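Local coordinates for protein SUMO-1 cysteine protease S273R (PDB 6LJ9) that probably cleaves viral polyprotein precursors into core-shell proteins as a cysteine protease, and probably also cuts host proteins to blunt innate immune signalling, at residues Lys106-Pro111 with Asn151-Val156; Ala171-Met176 with Phe238-Arg243; Lys31-Phe36 with Lys64-Ser69. All coordinates share one frame; numbering follows the deposited sequence.

Contact 1 (Lys106-Pro111 with Asn151-Val156); sequences KFFNCP and NTFGCV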
loop_
_atom_site.group_PDB
_atom_site.type_symbol
_atom_site.label_atom_id
_atom_site.label_comp_id
_atom_site.label_asym_id
_atom_site.label_seq_id
_atom_site.Cartn_x
_atom_site.Cartn_y
_atom_site.Cartn_z
ATOM N N LYS B 106 -1.343 -3.760 -3.799
ATOM C CA LYS B 106 -0.292 -4.770 -3.851
ATOM C C LYS B 106 -0.792 -6.132 -3.383
ATOM O O LYS B 106 0.004 -6.965 -2.940
ATOM C CB LYS B 106 0.918 -4.332 -3.022
ATOM C CG LYS B 106 1.640 -3.109 -3.569
ATOM C CD LYS B 106 3.003 -2.930 -2.915
ATOM C CE LYS B 106 3.729 -1.710 -3.465
ATOM N NZ LYS B 106 3.044 -0.437 -3.105
ATOM N N PHE B 107 -2.097 -6.369 -3.474
ATOM C CA PHE B 107 -2.722 -7.601 -3.015
ATOM C C PHE B 107 -3.204 -8.405 -4.213
ATOM O O PHE B 107 -3.900 -7.872 -5.085
ATOM C CB PHE B 107 -3.887 -7.291 -2.071
ATOM C CG PHE B 107 -4.758 -8.476 -1.771
ATOM C CD1 PHE B 107 -4.270 -9.541 -1.035
ATOM C CD2 PHE B 107 -6.071 -8.516 -2.213
ATOM C CE1 PHE B 107 -5.071 -10.632 -0.753
ATOM C CE2 PHE B 107 -6.877 -9.603 -1.935
ATOM C CZ PHE B 107 -6.376 -10.662 -1.204
ATOM N N PHE B 108 -2.833 -9.682 -4.255
ATOM C CA PHE B 108 -3.214 -10.577 -5.341
ATOM C C PHE B 108 -4.357 -11.462 -4.854
ATOM O O PHE B 108 -4.181 -12.263 -3.931
ATOM C CB PHE B 108 -2.024 -11.419 -5.799
ATOM C CG PHE B 108 -2.279 -12.195 -7.062
ATOM C CD1 PHE B 108 -2.922 -13.421 -7.022
ATOM C CD2 PHE B 108 -1.868 -11.701 -8.289
ATOM C CE1 PHE B 108 -3.157 -14.138 -8.180
ATOM C CE2 PHE B 108 -2.099 -12.415 -9.454
ATOM C CZ PHE B 108 -2.745 -13.635 -9.397
ATOM N N ASN B 109 -5.524 -11.314 -5.473
ATOM C CA ASN B 109 -6.682 -12.129 -5.141
ATOM C C ASN B 109 -6.740 -13.319 -6.091
ATOM O O ASN B 109 -6.674 -13.148 -7.312
ATOM C CB ASN B 109 -7.965 -11.302 -5.221
ATOM C CG ASN B 109 -8.109 -10.581 -6.543
ATOM O OD1 ASN B 109 -7.318 -9.698 -6.871
ATOM N ND2 ASN B 109 -9.124 -10.955 -7.314
ATOM N N CYS B 110 -6.847 -14.520 -5.531
ATOM C CA CYS B 110 -6.794 -15.720 -6.351
ATOM C C CYS B 110 -8.038 -15.800 -7.237
ATOM O O CYS B 110 -9.119 -15.365 -6.825
ATOM C CB CYS B 110 -6.691 -16.963 -5.466
ATOM S SG CYS B 110 -8.084 -17.203 -4.352
ATOM N N PRO B 111 -7.923 -16.332 -8.464
ATOM C CA PRO B 111 -9.095 -16.387 -9.352
ATOM C C PRO B 111 -10.183 -17.328 -8.856
ATOM O O PRO B 111 -10.033 -17.990 -7.825
ATOM C CB PRO B 111 -8.507 -16.867 -10.686
ATOM C CG PRO B 111 -7.067 -16.526 -10.621
ATOM C CD PRO B 111 -6.681 -16.680 -9.172
ATOM N N ASN B 151 2.902 -8.022 -3.261
ATOM C CA ASN B 151 3.659 -8.628 -2.172
ATOM C C ASN B 151 2.757 -9.295 -1.140
ATOM O O ASN B 151 3.231 -9.668 -0.061
ATOM C CB ASN B 151 4.564 -7.589 -1.500
ATOM C CG ASN B 151 3.814 -6.342 -1.064
ATOM O OD1 ASN B 151 2.586 -6.326 -1.000
ATOM N ND2 ASN B 151 4.561 -5.287 -0.754
ATOM N N THR B 152 1.469 -9.447 -1.440
ATOM C CA THR B 152 0.553 -10.214 -0.609
ATOM C C THR B 152 -0.343 -11.057 -1.504
ATOM O O THR B 152 -0.727 -10.638 -2.599
ATOM C CB THR B 152 -0.314 -9.322 0.297
ATOM O OG1 THR B 152 -0.870 -8.245 -0.468
ATOM C CG2 THR B 152 0.505 -8.758 1.446
ATOM N N PHE B 153 -0.670 -12.252 -1.021
ATOM C CA PHE B 153 -1.499 -13.205 -1.744
ATOM C C PHE B 153 -2.567 -13.742 -0.805
ATOM O O PHE B 153 -2.273 -14.090 0.343
ATOM C CB PHE B 153 -0.648 -14.355 -2.309
ATOM C CG PHE B 153 -1.439 -15.402 -3.041
ATOM C CD1 PHE B 153 -1.924 -16.518 -2.375
ATOM C CD2 PHE B 153 -1.684 -15.282 -4.398
ATOM C CE1 PHE B 153 -2.647 -17.484 -3.046
ATOM C CE2 PHE B 153 -2.407 -16.247 -5.074
ATOM C CZ PHE B 153 -2.889 -17.349 -4.397
ATOM N N GLY B 154 -3.803 -13.806 -1.291
ATOM C CA GLY B 154 -4.904 -14.250 -0.460
ATOM C C GLY B 154 -5.876 -15.164 -1.174
ATOM O O GLY B 154 -6.206 -14.940 -2.342
ATOM N N CYS B 155 -6.347 -16.195 -0.479
ATOM C CA CYS B 155 -7.285 -17.134 -1.072
ATOM C C CYS B 155 -8.069 -17.821 0.037
ATOM O O CYS B 155 -7.541 -18.080 1.121
ATOM C CB CYS B 155 -6.564 -18.170 -1.941
ATOM S SG CYS B 155 -7.572 -18.845 -3.274
ATOM N N VAL B 156 -9.337 -18.101 -0.250
ATOM C CA VAL B 156 -10.220 -18.840 0.645
ATOM C C VAL B 156 -10.678 -20.090 -0.088
ATOM O O VAL B 156 -11.170 -20.003 -1.218
ATOM C CB VAL B 156 -11.429 -17.992 1.084
ATOM C CG1 VAL B 156 -12.325 -18.790 2.015
ATOM C CG2 VAL B 156 -10.967 -16.704 1.745
#
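Cys110 and Cys155 are joined covalently, SG to SG at 2.0 Å, with a C-S-S-C torsion of 85°, close to the relaxed value for a disulfide. With the Cys110 sulfur between its own backbone N and carbonyl carbon and that of Cys155 anti to its N, the two SG atoms come together just past the end of strand 107-109.

Four backbone bonds, besides a weak one from Asn151 N to Lys106 O, run between the segments: Thr152 N to Lys106 O, Phe108 N to Thr152 O at 2.8 Å, Gly154 N to Phe108 O at 3.1 Å, and Cys110 N to Gly154 O. Lys106 O also accepts from Thr152 OG1, 2.9 Å away and 41° out of the carbonyl plane, so two donors of one residue grip it. This ladder is parallel: strand 107-109 forms an edge of the mixed five-stranded sheet of the Ulp1-like protease fold, next to strand 152-158, with axes 4.7 Å apart.

The aromatic contacts fall on both faces of the sheet. Phe108 and Phe153 lie side by side and point the same way, rim to rim, their planes 18° apart and Phe108 CD1 3.4 Å from Phe153 CD2. On the face shared with Thr152, the rim of Phe107 comes up to the Gly154 backbone, CE1 lying 3.6 Å from Gly154 CA, while Thr152 OG1 meets the ring at its edge. Asn109, also on that face, bonds through OD1 to Gln139 and through ND2 to the carbonyl of Tyr140.

Contact 2 (Ala171-Met176 with Phe238-Arg243); sequences AIFVDM and FYIRAR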
loop_
_atom_site.group_PDB
_atom_site.type_symbol
_atom_site.label_atom_id
_atom_site.label_comp_id
_atom_site.label_asym_id
_atom_site.label_seq_id
_atom_site.Cartn_x
_atom_site.Cartn_y
_atom_site.Cartn_z
ATOM N N ALA B 171 -8.565 -20.092 5.107
ATOM C CA ALA B 171 -7.853 -19.022 4.427
ATOM C C ALA B 171 -6.393 -19.397 4.204
ATOM O O ALA B 171 -5.792 -20.130 4.995
ATOM C CB ALA B 171 -7.933 -17.717 5.225
ATOM N N ILE B 172 -5.833 -18.888 3.107
ATOM C CA ILE B 172 -4.412 -19.007 2.802
ATOM C C ILE B 172 -3.887 -17.615 2.483
ATOM O O ILE B 172 -4.428 -16.929 1.609
ATOM C CB ILE B 172 -4.144 -19.970 1.628
ATOM C CG1 ILE B 172 -4.295 -21.424 2.081
ATOM C CG2 ILE B 172 -2.761 -19.725 1.035
ATOM C CD1 ILE B 172 -3.737 -22.440 1.099
ATOM N N PHE B 173 -2.841 -17.199 3.193
ATOM C CA PHE B 173 -2.269 -15.869 3.032
ATOM C C PHE B 173 -0.759 -15.982 2.890
ATOM O O PHE B 173 -0.106 -16.656 3.692
ATOM C CB PHE B 173 -2.627 -14.967 4.217
ATOM C CG PHE B 173 -2.299 -13.520 3.993
ATOM C CD1 PHE B 173 -3.154 -12.709 3.265
ATOM C CD2 PHE B 173 -1.138 -12.969 4.510
ATOM C CE1 PHE B 173 -2.857 -11.377 3.055
ATOM C CE2 PHE B 173 -0.835 -11.637 4.303
ATOM C CZ PHE B 173 -1.696 -10.841 3.575
ATOM N N VAL B 174 -0.214 -15.325 1.870
ATOM C CA VAL B 174 1.223 -15.281 1.626
ATOM C C VAL B 174 1.670 -13.841 1.826
ATOM O O VAL B 174 1.280 -12.946 1.065
ATOM C CB VAL B 174 1.583 -15.783 0.221
ATOM C CG1 VAL B 174 3.080 -15.660 -0.020
ATOM C CG2 VAL B 174 1.122 -17.220 0.038
ATOM N N ASP B 175 2.483 -13.610 2.852
ATOM C CA ASP B 175 2.957 -12.275 3.192
ATOM C C ASP B 175 4.391 -12.134 2.691
ATOM O O ASP B 175 5.306 -12.773 3.220
ATOM C CB ASP B 175 2.867 -12.037 4.698
ATOM C CG ASP B 175 3.126 -10.593 5.081
ATOM O OD1 ASP B 175 3.383 -9.765 4.182
ATOM O OD2 ASP B 175 3.069 -10.284 6.290
HETATM N N MSE B 176 4.579 -11.303 1.671
HETATM C CA MSE B 176 5.900 -11.068 1.099
HETATM C C MSE B 176 6.328 -9.616 1.301
HETATM O O MSE B 176 7.069 -9.058 0.493
HETATM C CB MSE B 176 5.905 -11.420 -0.391
HETATM C CG MSE B 176 5.588 -12.879 -0.683
HETATM SE SE MSE B 176 5.199 -13.211 -2.567
HETATM C CE MSE B 176 3.446 -12.365 -2.666
ATOM N N PHE B 238 -11.897 -12.630 7.387
ATOM C CA PHE B 238 -11.359 -11.714 8.387
ATOM C C PHE B 238 -9.860 -11.907 8.568
ATOM O O PHE B 238 -9.129 -10.939 8.807
ATOM C CB PHE B 238 -12.084 -11.899 9.720
ATOM C CG PHE B 238 -11.540 -11.044 10.831
ATOM C CD1 PHE B 238 -11.941 -9.725 10.965
ATOM C CD2 PHE B 238 -10.633 -11.558 11.744
ATOM C CE1 PHE B 238 -11.444 -8.934 11.986
ATOM C CE2 PHE B 238 -10.133 -10.772 12.767
ATOM C CZ PHE B 238 -10.541 -9.458 12.887
ATOM N N TYR B 239 -9.387 -13.152 8.473
ATOM C CA TYR B 239 -7.954 -13.409 8.587
ATOM C C TYR B 239 -7.185 -12.683 7.491
ATOM O O TYR B 239 -6.170 -12.031 7.756
ATOM C CB TYR B 239 -7.685 -14.913 8.532
ATOM C CG TYR B 239 -6.227 -15.285 8.697
ATOM C CD1 TYR B 239 -5.655 -15.381 9.959
ATOM C CD2 TYR B 239 -5.424 -15.548 7.594
ATOM C CE1 TYR B 239 -4.325 -15.722 10.118
ATOM C CE2 TYR B 239 -4.092 -15.891 7.743
ATOM C CZ TYR B 239 -3.549 -15.977 9.008
ATOM O OH TYR B 239 -2.225 -16.317 9.164
ATOM N N ILE B 240 -7.666 -12.779 6.250
ATOM C CA ILE B 240 -7.000 -12.105 5.138
ATOM C C ILE B 240 -7.021 -10.595 5.340
ATOM O O ILE B 240 -6.013 -9.910 5.131
ATOM C CB ILE B 240 -7.649 -12.507 3.801
ATOM C CG1 ILE B 240 -7.434 -13.998 3.529
ATOM C CG2 ILE B 240 -7.102 -11.652 2.665
ATOM C CD1 ILE B 240 -8.043 -14.482 2.227
ATOM N N ARG B 241 -8.167 -10.055 5.760
ATOM C CA ARG B 241 -8.275 -8.610 5.946
ATOM C C ARG B 241 -7.397 -8.130 7.095
ATOM O O ARG B 241 -6.760 -7.073 6.998
ATOM C CB ARG B 241 -9.732 -8.216 6.181
ATOM C CG ARG B 241 -9.947 -6.720 6.353
ATOM C CD ARG B 241 -9.377 -5.948 5.175
ATOM N NE ARG B 241 -9.538 -4.506 5.328
ATOM C CZ ARG B 241 -10.541 -3.807 4.809
ATOM N NH1 ARG B 241 -11.479 -4.417 4.097
ATOM N NH2 ARG B 241 -10.606 -2.496 4.999
ATOM N N ALA B 242 -7.349 -8.890 8.192
ATOM C CA ALA B 242 -6.505 -8.503 9.319
ATOM C C ALA B 242 -5.028 -8.540 8.943
ATOM O O ALA B 242 -4.263 -7.649 9.331
ATOM C CB ALA B 242 -6.777 -9.410 10.518
ATOM N N ARG B 243 -4.607 -9.560 8.191
ATOM C CA ARG B 243 -3.218 -9.617 7.746
ATOM C C ARG B 243 -2.908 -8.486 6.774
ATOM O O ARG B 243 -1.792 -7.952 6.764
ATOM C CB ARG B 243 -2.921 -10.971 7.099
ATOM C CG ARG B 243 -3.121 -12.168 8.015
ATOM C CD ARG B 243 -2.022 -12.288 9.057
ATOM N NE ARG B 243 -0.727 -12.600 8.459
ATOM C CZ ARG B 243 0.263 -11.725 8.325
ATOM N NH1 ARG B 243 0.112 -10.480 8.753
ATOM N NH2 ARG B 243 1.408 -12.095 7.768
#
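Asp175 and Arg243 form a salt bridge, with Arg243 NH2 2.9 Å from Asp175 OD2 and an N-H...O angle of 141°. The nitrogen meets OD2 on its anti side, tilted out of the carboxylate plane, and the carboxylate and guanidinium planes are 61° apart: a single-point contact, not a flat two-point pairing. Each partner is shared. Asp175 OD1 pairs with Arg177, while Arg243 NH2 also bridges to Glu184 on the neighbouring strand and its NH1 bonds to the carbonyl of Val247.

The arginine reaches the acid by passing over Phe173. Its CB lies 3.6 Å from the centroid of that ring, a CH-pi contact over the face, and bends at chi2 and chi3 fold the chain back so that NE comes 4.0 Å from Phe173 CD2. Ile240 CG2 meets Phe173 CD1, a rim atom of the same ring.

Phe173 CB touches Tyr239 CE2 at 3.9 Å; two residues earlier, Ala171 CB lies against both Tyr239 CD2 and Ile240 CG1, each 4.1 Å away. The tyrosine hydroxyl bonds to Glu184, and its ring stacks on Phe186. Helix 232-244, which begins with the inferred nucleophile Cys232, thus lies against one face of the mixed sheet in the Ulp1-like catalytic domain; the axes of the two segments are 8.4 Å apart and inclined by only 19°.

Charge and ring surface converge on one arginine. With two acids beside its buried guanidinium, Arg243 is probably held in its charged form, and its positive charge would in turn favour ionised Asp175 and Glu184.

Contact 3 (Lys31-Phe36 with Lys64-Ser69); sequences KELTSF and KGLDLS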
loop_
_atom_site.group_PDB
_atom_site.type_symbol
_atom_site.label_atom_id
_atom_site.label_comp_id
_atom_site.label_asym_id
_atom_site.label_seq_id
_atom_site.Cartn_x
_atom_site.Cartn_y
_atom_site.Cartn_z
ATOM N N LYS B 31 -28.914 12.698 -8.053
ATOM C CA LYS B 31 -29.844 13.680 -8.606
ATOM C C LYS B 31 -31.045 13.004 -9.254
ATOM O O LYS B 31 -32.196 13.367 -8.985
ATOM C CB LYS B 31 -29.124 14.565 -9.624
ATOM C CG LYS B 31 -28.103 15.517 -9.032
ATOM C CD LYS B 31 -27.168 16.044 -10.110
ATOM C CE LYS B 31 -26.480 17.324 -9.668
ATOM N NZ LYS B 31 -25.809 17.177 -8.347
ATOM N N GLU B 32 -30.795 12.017 -10.115
ATOM C CA GLU B 32 -31.865 11.398 -10.890
ATOM C C GLU B 32 -32.823 10.579 -10.033
ATOM O O GLU B 32 -33.965 10.356 -10.449
ATOM C CB GLU B 32 -31.264 10.514 -11.984
ATOM C CG GLU B 32 -30.284 11.232 -12.899
ATOM C CD GLU B 32 -30.971 11.975 -14.027
ATOM O OE1 GLU B 32 -30.886 11.510 -15.183
ATOM O OE2 GLU B 32 -31.606 13.016 -13.757
ATOM N N LEU B 33 -32.393 10.127 -8.853
ATOM C CA LEU B 33 -33.220 9.281 -7.996
ATOM C C LEU B 33 -33.525 9.935 -6.654
ATOM O O LEU B 33 -33.825 9.232 -5.684
ATOM C CB LEU B 33 -32.548 7.924 -7.778
ATOM C CG LEU B 33 -32.199 7.134 -9.038
ATOM C CD1 LEU B 33 -31.529 5.815 -8.686
ATOM C CD2 LEU B 33 -33.443 6.900 -9.877
ATOM N N THR B 34 -33.462 11.266 -6.577
ATOM C CA THR B 34 -33.731 11.950 -5.315
ATOM C C THR B 34 -35.175 11.759 -4.866
ATOM O O THR B 34 -35.466 11.835 -3.667
ATOM C CB THR B 34 -33.413 13.437 -5.447
ATOM O OG1 THR B 34 -33.777 14.118 -4.239
ATOM C CG2 THR B 34 -34.180 14.038 -6.613
ATOM N N SER B 35 -36.091 11.515 -5.807
ATOM C CA SER B 35 -37.483 11.278 -5.442
ATOM C C SER B 35 -37.643 9.950 -4.712
ATOM O O SER B 35 -38.342 9.875 -3.694
ATOM C CB SER B 35 -38.366 11.311 -6.689
ATOM O OG SER B 35 -39.689 10.904 -6.385
ATOM N N PHE B 36 -37.003 8.891 -5.215
ATOM C CA PHE B 36 -37.134 7.581 -4.588
ATOM C C PHE B 36 -36.329 7.489 -3.297
ATOM O O PHE B 36 -36.745 6.802 -2.357
ATOM C CB PHE B 36 -36.695 6.483 -5.557
ATOM C CG PHE B 36 -37.634 6.279 -6.712
ATOM C CD1 PHE B 36 -38.792 5.537 -6.555
ATOM C CD2 PHE B 36 -37.351 6.814 -7.958
ATOM C CE1 PHE B 36 -39.655 5.340 -7.615
ATOM C CE2 PHE B 36 -38.209 6.620 -9.022
ATOM C CZ PHE B 36 -39.364 5.883 -8.850
ATOM N N LYS B 64 -34.723 6.440 -17.833
ATOM C CA LYS B 64 -33.749 7.519 -17.920
ATOM C C LYS B 64 -32.372 7.055 -18.379
ATOM O O LYS B 64 -31.478 7.892 -18.544
ATOM C CB LYS B 64 -33.632 8.225 -16.565
ATOM C CG LYS B 64 -34.945 8.799 -16.053
ATOM C CD LYS B 64 -35.540 9.784 -17.046
ATOM C CE LYS B 64 -36.830 10.392 -16.519
ATOM N NZ LYS B 64 -37.432 11.345 -17.493
ATOM N N GLY B 65 -32.175 5.758 -18.585
ATOM C CA GLY B 65 -30.899 5.269 -19.074
ATOM C C GLY B 65 -29.797 5.243 -18.040
ATOM O O GLY B 65 -28.635 5.514 -18.369
ATOM N N LEU B 66 -30.130 4.923 -16.794
ATOM C CA LEU B 66 -29.158 4.854 -15.712
ATOM C C LEU B 66 -28.745 3.405 -15.497
ATOM O O LEU B 66 -29.600 2.525 -15.347
ATOM C CB LEU B 66 -29.740 5.433 -14.421
ATOM C CG LEU B 66 -30.431 6.793 -14.526
ATOM C CD1 LEU B 66 -31.019 7.179 -13.182
ATOM C CD2 LEU B 66 -29.468 7.860 -15.025
ATOM N N ASP B 67 -27.435 3.161 -15.483
ATOM C CA ASP B 67 -26.895 1.819 -15.273
ATOM C C ASP B 67 -26.784 1.587 -13.772
ATOM O O ASP B 67 -25.772 1.897 -13.144
ATOM C CB ASP B 67 -25.551 1.661 -15.976
ATOM C CG ASP B 67 -25.080 0.220 -16.022
ATOM O OD1 ASP B 67 -25.793 -0.660 -15.498
ATOM O OD2 ASP B 67 -23.996 -0.033 -16.587
ATOM N N LEU B 68 -27.848 1.030 -13.188
ATOM C CA LEU B 68 -27.832 0.725 -11.761
ATOM C C LEU B 68 -26.954 -0.480 -11.450
ATOM O O LEU B 68 -26.396 -0.569 -10.350
ATOM C CB LEU B 68 -29.252 0.479 -11.251
ATOM C CG LEU B 68 -30.213 1.667 -11.257
ATOM C CD1 LEU B 68 -31.502 1.312 -10.529
ATOM C CD2 LEU B 68 -29.560 2.891 -10.636
ATOM N N SER B 69 -26.825 -1.415 -12.395
ATOM C CA SER B 69 -25.999 -2.595 -12.156
ATOM C C SER B 69 -24.533 -2.218 -11.988
ATOM O O SER B 69 -23.817 -2.825 -11.183
ATOM C CB SER B 69 -26.167 -3.597 -13.299
ATOM O OG SER B 69 -27.508 -4.042 -13.401
#
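Leu33 and Leu66 share a first torsion that sets CG anti to the carbonyl carbon (chi1 -56° and -48°), and an extended second torsion, near 180° in both, that places the CD1 methyl. In this arrangement Leu33 CD2 lies 4.1 Å from Leu66 CD1, the two side chains sliding past each other in opposite directions. The other methyl of Leu33, CD1, is 4.0 Å from Leu68 CD2, where the side chains cross obliquely. One leucine thus spreads its two branches over two residues of the other segment.

Glu32 lies beside this group. Its CB is 3.6 Å from Leu66 CD1, and a bend at chi2 turns CD; OE1 lies 3.9 Å from Leu66 CD2. The carboxylate does not pair with Lys64, whose NZ is 6.9 Å from Glu32 OE1.

The contact belongs to the helical region far from the protease core. It joins the junction of helices 27-32 and 34-37, where Leu33 breaks the helical run, to the turn between helices 55-64 and 68-75. Leu33 also rests on Val57 and Tyr60 of helix 55-64, and Leu66 on Lys28 and Ile29.

No hydrogen bond spans the two segments, so their mutual attachment rests on methyl and methylene contacts, with the opposite charges of Glu32 and Lys64 adding at most a longer-range attraction.

Overall arrangement
Contacts 1 and 2 are neighbouring parts of one core, their centres 8 Å apart. Strands 152-158 and 169-175 are adjacent in the mixed sheet, and probable hydrogen bonds cross between the contacts from Asn151 O to Met176 N and from Cys155 O to Ile172 N, both 2.7 Å. Ile240 CD1, 3.6 Å from Cys155 N, brings the helix of contact 2 against the strand of contact 1. The inferred active site is close: the Val156 side chain is about 8 Å from that of Cys232, and the Ala171 side chain about 8 Å from that of Asn187. Contact 3 stands apart, its nearest atoms about 17 Å from contact 1 and about 20 Å from contact 2.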